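Local coordinates for phosphoinositide 3-kinase adapter protein 1 (PDB 5FOR), which links B-cell receptor and Toll-like receptor signalling to the phosphoinositide 3-kinase-Akt pathway, here represented by its TIR domain, at residues E19-Q22 with Y23-L27. Residues are numbered along the deposited sequence; the frame is centred on the assembly and turned at random.
Sequences EWCQ and YLQTL. With I3C (5-amino-2,4,6-triiodobenzene-1,3-dicarboxylic acid), chain C.
Y23 and W20 run alongside each other from the same flank of helix 18-30. From CB, which rests 3.4 Å from E19 O, the Y23 side chain runs with CG anti to its own backbone N (chi1 172°). That turn carries CD2 to within 3.7 Å of W20 CZ3; CE2 passes the same indole corner more loosely. The two ring planes stand at 90°, their approach oblique. Well round the helix from Y23, Q25 sends an extended chain along the preceding turn: CB lies by Q22 O, CG and CD pass C21 O, and OE1 ends 3.6 Å from Q22 CA, more loosely by C21 SG. Shortened to an alanine here, Q25 would probably lose the packing of CG and the amide along C21 and Q22, while the main-chain bond to C21 O would stay. Successive i+4 N-H to i O hydrogen bonds hold the turns, Y23 N to E19 O through T26 N to Q22 O. T26 OG1 donates another to Y23 O (3.0 Å), from the same face of that carbonyl's plane as L27 N. L27 CD1 approaches bound I3C, 3.4 Å from O12. In this TIR domain, C21 and L24 pack on strands 9-13 and 63-68 of the parallel sheet, while W20, Y23 and L27 meet helix 127-134.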
loop_
_atom_site.group_PDB
_atom_site.type_symbol
_atom_site.label_atom_id
_atom_site.label_comp_id
_atom_site.label_asym_id
_atom_site.label_seq_id
_atom_site.Cartn_x
_atom_site.Cartn_y
_atom_site.Cartn_z
ATOM N N GLU A 19 3.677 -11.810 -5.314
ATOM C CA GLU A 19 2.786 -12.842 -4.815
ATOM C C GLU A 19 1.974 -12.378 -3.606
ATOM O O GLU A 19 0.817 -12.784 -3.461
ATOM C CB GLU A 19 3.587 -14.107 -4.495
ATOM C CG GLU A 19 4.519 -14.466 -5.648
ATOM C CD GLU A 19 5.375 -15.688 -5.392
ATOM O OE1 GLU A 19 4.814 -16.720 -4.964
ATOM O OE2 GLU A 19 6.605 -15.621 -5.654
ATOM N N TRP A 20 2.551 -11.529 -2.751
ATOM C CA TRP A 20 1.773 -10.955 -1.657
ATOM C C TRP A 20 0.627 -10.140 -2.224
ATOM O O TRP A 20 -0.443 -10.060 -1.645
ATOM C CB TRP A 20 2.627 -10.076 -0.740
ATOM C CG TRP A 20 3.134 -10.888 0.371
ATOM C CD1 TRP A 20 4.410 -11.353 0.540
ATOM C CD2 TRP A 20 2.362 -11.422 1.450
ATOM N NE1 TRP A 20 4.483 -12.126 1.677
ATOM C CE2 TRP A 20 3.244 -12.183 2.257
ATOM C CE3 TRP A 20 1.016 -11.323 1.821
ATOM C CZ2 TRP A 20 2.822 -12.850 3.403
ATOM C CZ3 TRP A 20 0.598 -11.980 2.965
ATOM C CH2 TRP A 20 1.503 -12.731 3.749
ATOM N N CYS A 21 0.882 -9.515 -3.360
ATOM C CA CYS A 21 -0.100 -8.670 -3.963
ATOM C C CYS A 21 -1.229 -9.552 -4.539
ATOM O O CYS A 21 -2.392 -9.196 -4.417
ATOM C CB CYS A 21 0.527 -7.763 -5.037
ATOM S SG CYS A 21 -0.735 -6.840 -5.948
ATOM N N GLN A 22 -0.908 -10.717 -5.104
ATOM C CA GLN A 22 -1.960 -11.461 -5.781
ATOM C C GLN A 22 -2.736 -12.111 -4.633
ATOM O O GLN A 22 -3.950 -12.258 -4.704
ATOM C CB GLN A 22 -1.513 -12.569 -6.739
ATOM C CG GLN A 22 -0.084 -12.829 -6.990
ATOM C CD GLN A 22 0.187 -13.401 -8.374
ATOM O OE1 GLN A 22 1.185 -14.151 -8.578
ATOM N NE2 GLN A 22 -0.450 -12.754 -9.371
ATOM N N TYR A 23 -2.019 -12.497 -3.570
ATOM C CA TYR A 23 -2.659 -13.081 -2.390
ATOM C C TYR A 23 -3.751 -12.176 -1.832
ATOM O O TYR A 23 -4.852 -12.647 -1.553
ATOM C CB TYR A 23 -1.662 -13.390 -1.261
ATOM C CG TYR A 23 -2.391 -13.805 0.016
ATOM C CD1 TYR A 23 -3.087 -15.001 0.075
ATOM C CD2 TYR A 23 -2.439 -12.977 1.135
ATOM C CE1 TYR A 23 -3.802 -15.381 1.215
ATOM C CE2 TYR A 23 -3.156 -13.357 2.285
ATOM C CZ TYR A 23 -3.836 -14.562 2.314
ATOM O OH TYR A 23 -4.554 -14.968 3.433
ATOM N N LEU A 24 -3.444 -10.888 -1.650
ATOM C CA LEU A 24 -4.415 -9.961 -1.042
ATOM C C LEU A 24 -5.568 -9.642 -1.959
ATOM O O LEU A 24 -6.670 -9.455 -1.489
ATOM C CB LEU A 24 -3.770 -8.651 -0.599
ATOM C CG LEU A 24 -2.675 -8.832 0.450
ATOM C CD1 LEU A 24 -1.854 -7.549 0.562
ATOM C CD2 LEU A 24 -3.244 -9.294 1.794
ATOM N N GLN A 25 -5.298 -9.568 -3.257
ATOM C CA GLN A 25 -6.346 -9.392 -4.238
ATOM C C GLN A 25 -7.387 -10.490 -4.064
ATOM O O GLN A 25 -8.560 -10.190 -3.881
ATOM C CB GLN A 25 -5.797 -9.446 -5.656
ATOM C CG GLN A 25 -5.389 -8.150 -6.270
ATOM C CD GLN A 25 -4.736 -8.371 -7.629
ATOM O OE1 GLN A 25 -3.645 -8.957 -7.723
ATOM N NE2 GLN A 25 -5.408 -7.929 -8.690
ATOM N N THR A 26 -6.956 -11.756 -4.109
ATOM C CA THR A 26 -7.892 -12.880 -4.029
ATOM C C THR A 26 -8.590 -12.893 -2.680
ATOM O O THR A 26 -9.759 -13.224 -2.588
ATOM C CB THR A 26 -7.227 -14.265 -4.225
ATOM O OG1 THR A 26 -6.600 -14.676 -3.002
ATOM C CG2 THR A 26 -6.210 -14.233 -5.340
ATOM N N LEU A 27 -7.875 -12.534 -1.630
ATOM C CA LEU A 27 -8.506 -12.499 -0.332
ATOM C C LEU A 27 -9.584 -11.405 -0.262
ATOM O O LEU A 27 -10.669 -11.626 0.279
ATOM C CB LEU A 27 -7.459 -12.291 0.753
ATOM C CG LEU A 27 -8.032 -11.914 2.103
ATOM C CD1 LEU A 27 -8.678 -13.188 2.690
ATOM C CD2 LEU A 27 -6.905 -11.403 3.014
HETATM I I3 I3C C . -17.253 -11.453 6.593
HETATM I I2 I3C C . -15.096 -15.516 2.463
HETATM I I1 I3C C . -11.047 -12.781 5.757
HETATM O O8 I3C C . -14.466 -9.956 7.165
HETATM O O9 I3C C . -13.163 -11.431 8.124
HETATM C C10 I3C C . -12.339 -14.573 3.741
HETATM N N13 I3C C . -17.326 -13.760 4.116
HETATM C C1 I3C C . -14.234 -12.128 6.109
HETATM C C6 I3C C . -15.649 -12.422 5.680
HETATM C C5 I3C C . -15.953 -13.417 4.603
HETATM C C4 I3C C . -14.830 -14.118 3.976
HETATM C C3 I3C C . -13.452 -13.828 4.381
HETATM C C2 I3C C . -13.124 -12.872 5.438
HETATM C C7 I3C C . -13.947 -11.115 7.201
HETATM O O11 I3C C . -11.893 -15.560 4.362
HETATM O O12 I3C C . -11.889 -14.197 2.644
#